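Local atomic coordinates of 43.8 kDa insecticidal crystal protein (Bacillus thuringiensis, PDB entry 4JP0), a protein that acts as one component of a binary insecticidal toxin, with Cry34Ab1 as its partner, active on western corn rootworm larvae, probably at the midgut epithelium. Residues 4-10 with 45-51; 72-77 with 121-125; 200-206 with 322-327. All coordinates share one frame; numbering follows the deposited sequence.

Contact 1. Residues 4-10 with 45-51; sequences TNKVYEI and LKWFLFP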
loop_
_atom_site.group_PDB
_atom_site.type_symbol
_atom_site.label_atom_id
_atom_site.label_comp_id
_atom_site.label_asym_id
_atom_site.label_seq_id
_atom_site.Cartn_x
_atom_site.Cartn_y
_atom_site.Cartn_z
ATOM N N THR A 4 -14.546 -5.561 -10.500
ATOM C CA THR A 4 -13.288 -5.181 -11.107
ATOM C C THR A 4 -12.306 -6.351 -11.247
ATOM O O THR A 4 -11.078 -6.143 -11.263
ATOM C CB THR A 4 -12.647 -4.005 -10.346
ATOM O OG1 THR A 4 -12.643 -4.284 -8.933
ATOM C CG2 THR A 4 -13.537 -2.745 -10.490
ATOM N N ASN A 5 -12.828 -7.564 -11.320
ATOM C CA ASN A 5 -11.987 -8.716 -11.601
ATOM C C ASN A 5 -12.433 -9.360 -12.894
ATOM O O ASN A 5 -12.353 -10.560 -13.074
ATOM C CB ASN A 5 -12.041 -9.724 -10.445
ATOM C CG ASN A 5 -13.421 -10.319 -10.262
ATOM O OD1 ASN A 5 -14.450 -9.686 -10.559
ATOM N ND2 ASN A 5 -13.454 -11.545 -9.761
ATOM N N LYS A 6 -12.882 -8.528 -13.820
ATOM C CA LYS A 6 -13.361 -9.020 -15.110
ATOM C C LYS A 6 -12.711 -8.346 -16.295
ATOM O O LYS A 6 -12.288 -7.174 -16.222
ATOM C CB LYS A 6 -14.880 -8.780 -15.206
ATOM C CG LYS A 6 -15.676 -9.715 -14.307
ATOM C CD LYS A 6 -17.178 -9.369 -14.356
ATOM C CE LYS A 6 -17.984 -10.466 -13.669
ATOM N NZ LYS A 6 -19.302 -9.942 -13.268
ATOM N N VAL A 7 -12.709 -9.062 -17.412
ATOM C CA VAL A 7 -12.318 -8.480 -18.678
ATOM C C VAL A 7 -13.650 -8.139 -19.370
ATOM O O VAL A 7 -14.523 -8.997 -19.502
ATOM C CB VAL A 7 -11.538 -9.519 -19.571
ATOM C CG1 VAL A 7 -11.185 -8.897 -20.908
ATOM C CG2 VAL A 7 -10.262 -10.001 -18.842
ATOM N N TYR A 8 -13.806 -6.894 -19.793
ATOM C CA TYR A 8 -15.053 -6.430 -20.356
ATOM C C TYR A 8 -14.913 -6.028 -21.800
ATOM O O TYR A 8 -13.868 -5.572 -22.204
ATOM C CB TYR A 8 -15.469 -5.152 -19.618
ATOM C CG TYR A 8 -15.970 -5.341 -18.218
ATOM C CD1 TYR A 8 -15.166 -5.022 -17.121
ATOM C CD2 TYR A 8 -17.258 -5.804 -17.979
ATOM C CE1 TYR A 8 -15.658 -5.172 -15.824
ATOM C CE2 TYR A 8 -17.739 -5.966 -16.674
ATOM C CZ TYR A 8 -16.945 -5.626 -15.619
ATOM O OH TYR A 8 -17.410 -5.743 -14.342
ATOM N N GLU A 9 -15.987 -6.149 -22.559
ATOM C CA GLU A 9 -16.060 -5.523 -23.881
ATOM C C GLU A 9 -17.025 -4.377 -23.676
ATOM O O GLU A 9 -17.974 -4.500 -22.903
ATOM C CB GLU A 9 -16.618 -6.514 -24.928
ATOM C CG GLU A 9 -15.572 -7.559 -25.276
ATOM C CD GLU A 9 -16.055 -8.579 -26.277
ATOM O OE1 GLU A 9 -17.279 -8.658 -26.543
ATOM O OE2 GLU A 9 -15.195 -9.304 -26.788
ATOM N N ILE A 10 -16.798 -3.260 -24.328
ATOM C CA ILE A 10 -17.659 -2.067 -24.133
ATOM C C ILE A 10 -18.298 -1.697 -25.468
ATOM O O ILE A 10 -17.608 -1.460 -26.445
ATOM C CB ILE A 10 -16.829 -0.883 -23.588
ATOM C CG1 ILE A 10 -16.254 -1.223 -22.219
ATOM C CG2 ILE A 10 -17.652 0.381 -23.470
ATOM C CD1 ILE A 10 -15.250 -0.139 -21.729
ATOM N N LEU A 45 -10.519 -5.528 -28.243
ATOM C CA LEU A 45 -11.803 -5.073 -27.689
ATOM C C LEU A 45 -11.926 -5.334 -26.190
ATOM O O LEU A 45 -13.010 -5.141 -25.629
ATOM C CB LEU A 45 -12.974 -5.822 -28.356
ATOM C CG LEU A 45 -13.006 -5.927 -29.878
ATOM C CD1 LEU A 45 -14.278 -6.614 -30.394
ATOM C CD2 LEU A 45 -12.871 -4.562 -30.459
ATOM N N LYS A 46 -10.830 -5.738 -25.539
ATOM C CA LYS A 46 -10.894 -6.223 -24.155
ATOM C C LYS A 46 -10.351 -5.184 -23.217
ATOM O O LYS A 46 -9.233 -4.733 -23.411
ATOM C CB LYS A 46 -10.083 -7.511 -23.984
ATOM C CG LYS A 46 -10.707 -8.728 -24.692
ATOM C CD LYS A 46 -9.894 -9.994 -24.449
ATOM C CE LYS A 46 -10.423 -11.156 -25.295
ATOM N NZ LYS A 46 -9.794 -12.462 -24.911
ATOM N N TRP A 47 -11.141 -4.876 -22.186
ATOM C CA TRP A 47 -10.815 -3.817 -21.246
ATOM C C TRP A 47 -10.888 -4.340 -19.803
ATOM O O TRP A 47 -11.754 -5.172 -19.480
ATOM C CB TRP A 47 -11.775 -2.614 -21.431
ATOM C CG TRP A 47 -11.799 -2.199 -22.816
ATOM C CD1 TRP A 47 -12.814 -2.386 -23.720
ATOM C CD2 TRP A 47 -10.736 -1.570 -23.519
ATOM N NE1 TRP A 47 -12.432 -1.894 -24.945
ATOM C CE2 TRP A 47 -11.148 -1.420 -24.856
ATOM C CE3 TRP A 47 -9.436 -1.147 -23.160
ATOM C CZ2 TRP A 47 -10.315 -0.849 -25.847
ATOM C CZ3 TRP A 47 -8.610 -0.565 -24.143
ATOM C CH2 TRP A 47 -9.073 -0.413 -25.461
ATOM N N PHE A 48 -9.956 -3.888 -18.964
ATOM C CA PHE A 48 -9.948 -4.289 -17.547
ATOM C C PHE A 48 -10.126 -3.060 -16.695
ATOM O O PHE A 48 -9.410 -2.048 -16.879
ATOM C CB PHE A 48 -8.626 -4.992 -17.191
ATOM C CG PHE A 48 -8.705 -5.839 -15.966
ATOM C CD1 PHE A 48 -8.893 -7.211 -16.081
ATOM C CD2 PHE A 48 -8.573 -5.277 -14.694
ATOM C CE1 PHE A 48 -8.969 -8.012 -14.954
ATOM C CE2 PHE A 48 -8.658 -6.082 -13.552
ATOM C CZ PHE A 48 -8.851 -7.450 -13.690
ATOM N N LEU A 49 -11.107 -3.103 -15.802
ATOM C CA LEU A 49 -11.372 -1.969 -14.942
ATOM C C LEU A 49 -10.619 -2.129 -13.638
ATOM O O LEU A 49 -10.689 -3.179 -13.022
ATOM C CB LEU A 49 -12.853 -1.920 -14.589
ATOM C CG LEU A 49 -13.851 -1.769 -15.719
ATOM C CD1 LEU A 49 -15.251 -1.562 -15.116
ATOM C CD2 LEU A 49 -13.443 -0.593 -16.589
ATOM N N PHE A 50 -9.857 -1.116 -13.249
ATOM C CA PHE A 50 -9.269 -1.101 -11.883
ATOM C C PHE A 50 -9.925 0.005 -11.062
ATOM O O PHE A 50 -10.141 1.116 -11.566
ATOM C CB PHE A 50 -7.780 -0.856 -11.940
ATOM C CG PHE A 50 -6.988 -2.043 -12.478
ATOM C CD1 PHE A 50 -6.368 -1.980 -13.701
ATOM C CD2 PHE A 50 -6.874 -3.204 -11.745
ATOM C CE1 PHE A 50 -5.603 -3.031 -14.174
ATOM C CE2 PHE A 50 -6.132 -4.283 -12.233
ATOM C CZ PHE A 50 -5.489 -4.181 -13.443
ATOM N N PRO A 51 -10.252 -0.280 -9.808
ATOM C CA PRO A 51 -10.901 0.712 -8.963
ATOM C C PRO A 51 -9.848 1.605 -8.292
ATOM O O PRO A 51 -8.765 1.131 -7.929
ATOM C CB PRO A 51 -11.624 -0.155 -7.918
ATOM C CG PRO A 51 -10.635 -1.333 -7.700
ATOM C CD PRO A 51 -9.973 -1.539 -9.075
HETATM O O HOH W 1 -12.237 -5.404 -14.261
HETATM O O HOH W 2 -14.900 -3.411 -26.433
#

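Contact 2. Residues 72-77 with 121-125; sequences VNNDKI and IRLTD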
loop_
_atom_site.group_PDB
_atom_site.type_symbol
_atom_site.label_atom_id
_atom_site.label_comp_id
_atom_site.label_asym_id
_atom_site.label_seq_id
_atom_site.Cartn_x
_atom_site.Cartn_y
_atom_site.Cartn_z
ATOM N N VAL A 72 -7.623 10.857 -22.054
ATOM C CA VAL A 72 -8.339 11.858 -22.815
ATOM C C VAL A 72 -7.437 13.007 -23.219
ATOM O O VAL A 72 -6.758 13.613 -22.376
ATOM C CB VAL A 72 -9.504 12.428 -21.993
ATOM C CG1 VAL A 72 -10.258 13.534 -22.764
ATOM C CG2 VAL A 72 -10.442 11.294 -21.576
ATOM N N ASN A 73 -7.435 13.309 -24.506
ATOM C CA ASN A 73 -6.699 14.476 -25.002
ATOM C C ASN A 73 -7.601 15.207 -25.971
ATOM O O ASN A 73 -8.033 14.624 -26.954
ATOM C CB ASN A 73 -5.478 14.047 -25.770
ATOM C CG ASN A 73 -4.398 13.485 -24.907
ATOM O OD1 ASN A 73 -3.852 12.395 -25.197
ATOM N ND2 ASN A 73 -4.014 14.234 -23.867
ATOM N N ASN A 74 -7.913 16.463 -25.690
ATOM C CA ASN A 74 -8.751 17.222 -26.623
ATOM C C ASN A 74 -10.000 16.475 -27.100
ATOM O O ASN A 74 -10.273 16.368 -28.292
ATOM C CB ASN A 74 -7.884 17.661 -27.807
ATOM C CG ASN A 74 -6.715 18.566 -27.367
ATOM O OD1 ASN A 74 -6.924 19.522 -26.624
ATOM N ND2 ASN A 74 -5.497 18.261 -27.820
ATOM N N ASP A 75 -10.727 15.918 -26.138
ATOM C CA ASP A 75 -12.004 15.234 -26.378
ATOM C C ASP A 75 -11.913 13.933 -27.106
ATOM O O ASP A 75 -12.939 13.355 -27.436
ATOM C CB ASP A 75 -12.999 16.140 -27.109
ATOM C CG ASP A 75 -13.235 17.443 -26.372
ATOM O OD1 ASP A 75 -13.371 17.460 -25.141
ATOM O OD2 ASP A 75 -13.254 18.553 -27.121
ATOM N N LYS A 76 -10.694 13.482 -27.386
ATOM C CA LYS A 76 -10.531 12.196 -28.052
ATOM C C LYS A 76 -9.943 11.246 -27.031
ATOM O O LYS A 76 -9.388 11.705 -26.029
ATOM C CB LYS A 76 -9.595 12.349 -29.252
ATOM C CG LYS A 76 -10.153 13.291 -30.317
ATOM C CD LYS A 76 -9.104 13.804 -31.288
ATOM C CE LYS A 76 -8.335 15.024 -30.800
ATOM N NZ LYS A 76 -9.114 16.289 -30.871
ATOM N N ILE A 77 -10.053 9.936 -27.264
ATOM C CA ILE A 77 -9.518 8.980 -26.324
ATOM C C ILE A 77 -8.463 8.162 -27.034
ATOM O O ILE A 77 -8.687 7.693 -28.161
ATOM C CB ILE A 77 -10.596 7.958 -25.836
ATOM C CG1 ILE A 77 -11.846 8.650 -25.276
ATOM C CG2 ILE A 77 -9.953 7.053 -24.814
ATOM C CD1 ILE A 77 -11.532 9.698 -24.252
ATOM N N ILE A 121 -15.369 7.900 -31.534
ATOM C CA ILE A 121 -15.840 8.061 -30.151
ATOM C C ILE A 121 -15.144 9.312 -29.588
ATOM O O ILE A 121 -13.972 9.544 -29.827
ATOM C CB ILE A 121 -15.635 6.776 -29.315
ATOM C CG1 ILE A 121 -16.158 6.922 -27.865
ATOM C CG2 ILE A 121 -14.175 6.416 -29.214
ATOM C CD1 ILE A 121 -16.068 5.527 -27.155
ATOM N N ARG A 122 -15.917 10.155 -28.920
ATOM C CA ARG A 122 -15.413 11.429 -28.402
ATOM C C ARG A 122 -16.008 11.694 -27.027
ATOM O O ARG A 122 -16.916 11.003 -26.613
ATOM C CB ARG A 122 -15.933 12.530 -29.329
ATOM C CG ARG A 122 -15.327 12.543 -30.768
ATOM C CD ARG A 122 -13.810 12.839 -30.760
ATOM N NE ARG A 122 -13.186 12.936 -32.090
ATOM C CZ ARG A 122 -12.590 11.947 -32.726
ATOM N NH1 ARG A 122 -12.544 10.738 -32.178
ATOM N NH2 ARG A 122 -11.993 12.177 -33.896
ATOM N N LEU A 123 -15.481 12.692 -26.307
ATOM C CA LEU A 123 -16.069 13.110 -25.061
ATOM C C LEU A 123 -16.844 14.356 -25.419
ATOM O O LEU A 123 -16.332 15.210 -26.170
ATOM C CB LEU A 123 -14.997 13.504 -24.047
ATOM C CG LEU A 123 -14.256 12.295 -23.446
ATOM C CD1 LEU A 123 -13.197 12.850 -22.544
ATOM C CD2 LEU A 123 -15.248 11.480 -22.624
ATOM N N THR A 124 -18.084 14.444 -24.943
ATOM C CA THR A 124 -18.813 15.700 -25.059
ATOM C C THR A 124 -19.783 15.880 -23.894
ATOM O O THR A 124 -19.858 15.041 -22.992
ATOM C CB THR A 124 -19.483 15.861 -26.409
ATOM O OG1 THR A 124 -19.879 17.236 -26.551
ATOM C CG2 THR A 124 -20.770 15.068 -26.444
ATOM N N ASP A 125 -20.472 17.010 -23.865
ATOM C CA ASP A 125 -21.329 17.296 -22.731
ATOM C C ASP A 125 -22.519 16.351 -22.679
ATOM O O ASP A 125 -23.088 16.007 -23.714
ATOM C CB ASP A 125 -21.765 18.735 -22.825
ATOM C CG ASP A 125 -20.612 19.621 -23.210
ATOM O OD1 ASP A 125 -19.758 19.902 -22.337
ATOM O OD2 ASP A 125 -20.451 20.048 -24.373
HETATM O O HOH W 3 -11.325 8.626 -29.514
#

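Contact 3. Residues 200-206 with 322-327; sequences TPYYILK and RYNGSE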
loop_
_atom_site.group_PDB
_atom_site.type_symbol
_atom_site.label_atom_id
_atom_site.label_comp_id
_atom_site.label_asym_id
_atom_site.label_seq_id
_atom_site.Cartn_x
_atom_site.Cartn_y
_atom_site.Cartn_z
ATOM N N THR A 200 -1.353 -11.822 -12.973
ATOM C CA THR A 200 -1.358 -11.248 -11.655
ATOM C C THR A 200 -1.933 -9.825 -11.680
ATOM O O THR A 200 -1.278 -8.928 -11.344
ATOM C CB THR A 200 0.057 -11.312 -10.970
ATOM O OG1 THR A 200 0.020 -10.630 -9.746
ATOM C CG2 THR A 200 1.109 -10.696 -11.833
ATOM N N PRO A 201 -3.169 -9.678 -12.137
ATOM C CA PRO A 201 -3.714 -8.319 -12.318
ATOM C C PRO A 201 -3.786 -7.557 -11.007
ATOM O O PRO A 201 -3.759 -6.342 -11.022
ATOM C CB PRO A 201 -5.125 -8.560 -12.885
ATOM C CG PRO A 201 -5.438 -10.021 -12.481
ATOM C CD PRO A 201 -4.117 -10.722 -12.597
ATOM N N TYR A 202 -3.928 -8.275 -9.897
ATOM C CA TYR A 202 -3.807 -7.638 -8.585
ATOM C C TYR A 202 -2.639 -8.184 -7.820
ATOM O O TYR A 202 -2.494 -9.404 -7.681
ATOM C CB TYR A 202 -5.070 -7.807 -7.746
ATOM C CG TYR A 202 -6.219 -7.003 -8.295
ATOM C CD1 TYR A 202 -7.089 -7.551 -9.261
ATOM C CD2 TYR A 202 -6.403 -5.677 -7.910
ATOM C CE1 TYR A 202 -8.176 -6.798 -9.790
ATOM C CE2 TYR A 202 -7.469 -4.928 -8.423
ATOM C CZ TYR A 202 -8.337 -5.486 -9.356
ATOM O OH TYR A 202 -9.335 -4.694 -9.859
ATOM N N TYR A 203 -1.796 -7.283 -7.319
ATOM C CA TYR A 203 -0.689 -7.701 -6.432
ATOM C C TYR A 203 -1.177 -7.623 -5.002
ATOM O O TYR A 203 -2.101 -6.856 -4.698
ATOM C CB TYR A 203 0.509 -6.738 -6.585
ATOM C CG TYR A 203 1.364 -7.022 -7.824
ATOM C CD1 TYR A 203 0.819 -6.963 -9.099
ATOM C CD2 TYR A 203 2.739 -7.342 -7.692
ATOM C CE1 TYR A 203 1.594 -7.253 -10.237
ATOM C CE2 TYR A 203 3.507 -7.601 -8.770
ATOM C CZ TYR A 203 2.939 -7.551 -10.060
ATOM O OH TYR A 203 3.732 -7.811 -11.143
ATOM N N ILE A 204 -0.534 -8.368 -4.099
ATOM C CA ILE A 204 -0.851 -8.326 -2.683
ATOM C C ILE A 204 0.196 -7.496 -1.949
ATOM O O ILE A 204 1.405 -7.751 -2.032
ATOM C CB ILE A 204 -0.857 -9.754 -2.105
ATOM C CG1 ILE A 204 -1.938 -10.579 -2.776
ATOM C CG2 ILE A 204 -1.158 -9.757 -0.579
ATOM C CD1 ILE A 204 -1.780 -12.112 -2.504
ATOM N N LEU A 205 -0.271 -6.472 -1.261
ATOM C CA LEU A 205 0.611 -5.621 -0.446
ATOM C C LEU A 205 0.237 -5.878 1.047
ATOM O O LEU A 205 -0.913 -5.693 1.483
ATOM C CB LEU A 205 0.446 -4.153 -0.867
ATOM C CG LEU A 205 1.190 -3.078 -0.077
ATOM C CD1 LEU A 205 2.692 -3.383 0.029
ATOM C CD2 LEU A 205 0.936 -1.679 -0.685
ATOM N N LYS A 206 1.224 -6.344 1.810
ATOM C CA LYS A 206 1.021 -6.711 3.192
ATOM C C LYS A 206 1.795 -5.773 4.065
ATOM O O LYS A 206 2.862 -5.264 3.654
ATOM C CB LYS A 206 1.633 -8.086 3.440
ATOM C CG LYS A 206 1.164 -9.179 2.531
ATOM C CD LYS A 206 1.636 -10.521 3.082
ATOM C CE LYS A 206 1.369 -11.646 2.110
ATOM N NZ LYS A 206 1.712 -12.964 2.658
ATOM N N ARG A 322 3.566 -10.659 -6.252
ATOM C CA ARG A 322 2.811 -11.056 -7.428
ATOM C C ARG A 322 1.936 -12.196 -6.941
ATOM O O ARG A 322 2.304 -12.898 -5.996
ATOM C CB ARG A 322 3.688 -11.719 -8.456
ATOM C CG ARG A 322 4.557 -10.875 -9.257
ATOM C CD ARG A 322 5.114 -11.614 -10.486
ATOM N NE ARG A 322 6.330 -10.940 -10.901
ATOM C CZ ARG A 322 7.395 -11.528 -11.383
ATOM N NH1 ARG A 322 7.421 -12.853 -11.549
ATOM N NH2 ARG A 322 8.438 -10.769 -11.709
ATOM N N TYR A 323 0.790 -12.419 -7.568
ATOM C CA TYR A 323 -0.005 -13.573 -7.156
ATOM C C TYR A 323 -0.477 -14.341 -8.324
ATOM O O TYR A 323 -1.451 -13.859 -8.991
ATOM C CB TYR A 323 -1.240 -13.237 -6.335
ATOM C CG TYR A 323 -1.831 -14.529 -5.785
ATOM C CD1 TYR A 323 -1.343 -15.076 -4.612
ATOM C CD2 TYR A 323 -2.791 -15.253 -6.486
ATOM C CE1 TYR A 323 -1.836 -16.239 -4.096
ATOM C CE2 TYR A 323 -3.305 -16.469 -5.962
ATOM C CZ TYR A 323 -2.807 -16.943 -4.764
ATOM O OH TYR A 323 -3.258 -18.112 -4.184
ATOM N N ASN A 324 0.194 -15.511 -8.495
ATOM C CA ASN A 324 0.086 -16.522 -9.574
ATOM C C ASN A 324 -0.341 -17.912 -9.118
ATOM O O ASN A 324 0.159 -18.884 -9.679
ATOM C CB ASN A 324 1.486 -16.773 -10.204
ATOM C CG ASN A 324 2.406 -17.746 -9.335
ATOM O OD1 ASN A 324 2.168 -17.964 -8.153
ATOM N ND2 ASN A 324 3.463 -18.304 -9.958
ATOM N N GLY A 325 -1.244 -18.025 -8.148
ATOM C CA GLY A 325 -1.527 -19.322 -7.556
ATOM C C GLY A 325 -0.663 -19.499 -6.307
ATOM O O GLY A 325 -0.861 -20.445 -5.550
ATOM N N SER A 326 0.337 -18.630 -6.167
ATOM C CA SER A 326 1.216 -18.541 -5.006
ATOM C C SER A 326 1.752 -17.120 -4.983
ATOM O O SER A 326 1.637 -16.412 -5.975
ATOM C CB SER A 326 2.370 -19.558 -5.054
ATOM O OG SER A 326 3.450 -19.122 -5.875
ATOM N N GLU A 327 2.301 -16.692 -3.845
ATOM C CA GLU A 327 2.799 -15.334 -3.696
ATOM C C GLU A 327 4.291 -15.278 -4.038
ATOM O O GLU A 327 5.091 -16.060 -3.488
ATOM C CB GLU A 327 2.616 -14.882 -2.237
ATOM C CG GLU A 327 1.147 -14.909 -1.802
ATOM C CD GLU A 327 0.953 -14.651 -0.329
ATOM O OE1 GLU A 327 1.940 -14.544 0.408
ATOM O OE2 GLU A 327 -0.187 -14.534 0.090
HETATM O O HOH W 4 -3.845 -11.517 -8.821
#

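Contact 1. Residues 4-10 with 45-51
Tyr8 and Trp47 form an antiparallel hydrogen-bonded pair: Tyr8 N gives an almost straight bond to Trp47 O (2.7 Å, 176° at the hydrogen), and Trp47 N answers to Tyr8 O at 2.8 Å. The Tyr8 side chain, on the same face of the sheet as that of Trp47, can be followed outward. Its CB lies 3.7 Å from Trp47 O; chi1 of -73° sets CG beside the backbone N and turns the ring toward Leu49, so that CD1 meets Leu49 CG and CE1 lies 3.7 Å from Leu49 CD1. At the tip, OH bonds to the backbone O of Asp3. Strands 6-12 and 43-52 belong to the antiparallel sheet of the ricin B-type, beta-trefoil domain, in which strand 135-142 pairs with the other edge of 6-12. On the other face of the sheet, where Val7 points, Val7 CG1 packs on Lys46 CB at 3.5 Å. Beyond the paired residues direct bonds give way to water 1, which donates to Lys6 O (2.6 Å) and to Leu49 O (3.0 Å). The same water sits over the centre of one face of the Phe48 ring, 3.6 Å above its plane.

Contact 2. Residues 72-77 with 121-125
The backbones of 72-77 and 121-125 meet through one direct hydrogen bond, Leu123 N to Asp75 O at 2.9 Å and 158° at the hydrogen, with the donor tilted 28° from the carbonyl plane. Arg122 CA also approaches this oxygen, in a CA-H...O contact. Farther along, water 3 carries the connection on: it accepts from Ile77 N and lies 2.8 Å from Ile121 O, to which it can donate.

Among the side chains, Leu123 points toward the hairpin. Its CG lies beside the backbone N (chi1 -74°) and meets Ile77 CD1 at 3.8 Å, the Ile77 side chain crossing that of Leu123 at about a right angle. Val72 also faces Leu123, but the modelled approach of their methyl groups is too close to be trusted in detail. The side chain of Trp91, on strand 91-96, touches Val72, Ile77 and Leu123.

The turn is type I', running from Asn73 to Lys76. Asn74 and Asp75 both have positive phi, as that turn requires. The turn closes a two-residue beta hairpin formed by strands 69-73 and 76-80 within the ricin B-type lectin region, and strand 121-124, itself paired with 109-112, belongs to a different hairpin of the same trefoil domain.

On the outer side, Lys76 and Arg122 lie alongside each other and point the same way. Lys76 CG rests over one face of the Arg122 guanidinium, toward its rim, 3.5 Å from Arg122 NE. The charged ends then diverge: the Lys76 chain bends at chi3 and chi4 so that NZ bonds to Asn74 O at 2.8 Å, while Arg122 NH1 bonds to Ile121 O at 3.0 Å, above that carbonyl's plane. Asp75 OD1 forms a salt bridge with Lys108.

Contact 3. Residues 200-206 with 322-327
Arg322 CA lies over one face of the Tyr203 ring, a CH-pi contact 4.1 Å from the centroid and 29° off the normal. Thr200 OG1 lies above the same face, toward the rim. Arg322 continues alongside the tyrosine in the same direction, Arg322 CG touching Tyr203 CE2 at 3.5 Å, and the guanidinium plane stands 85° from that of the ring, so the two groups do not stack. The Tyr323 ring has Ser326 N over one face and Glu327 CG at its edge, in plane; Ile204 CD1 approaches it obliquely, 3.7 Å from Tyr323 CD1.

Segment 200-206 leaves helix 193-199 at Thr200 and enters strand 202-221, while 322-327 runs from the end of strand 307-323 through the connecting loop to the start of 327-346. Strand 307-323 lies between 202-221 and 327-346 in the four-stranded antiparallel sheet of the toxin_10 region. Where regular pairing ends, a side chain takes over: with Thr200 OG1 anti to the backbone N, this oxygen accepts a bond from Tyr323 N that is nearly straight (2.9 Å, 176°). Water 4 donates to Tyr202 O and, weakly, to Tyr323 O.

At the other end, the extended Lys206 crosses Glu327 at about a right angle, and NZ makes a salt bridge to OE1 at 2.8 Å, on its syn side though tilted out of the carboxylate plane. NZ also bonds to Tyr208 OH. Asp188 receives both Arg322 NE and Tyr203 OH. The opposite charges of Lys206 and Glu327 probably stabilise each other's ionised forms, and Asp188 would likewise favour a charged Arg322.

In the fold
Contacts 1, 2 and 3 follow one another along the chain, each closing before the next opens. The first two belong to the N-terminal trefoil region, with centres 20 Å apart and nearest atoms about 7 Å apart: contact 1 joins strands 6-12 and 43-52, contact 2 a hairpin and strand 121-124. Contact 3 lies in the long antiparallel sheet of the toxin region, its centre 34 Å from that of contact 2. Contacts 1 and 3, 18 Å apart between centres, nevertheless touch: Tyr202 OH approaches Thr4 O at 2.7 Å, a probable hydrogen bond, and Phe50 packs edge-to-face with Tyr202. The lectin-like and toxin regions thus meet directly where contacts 1 and 3 adjoin.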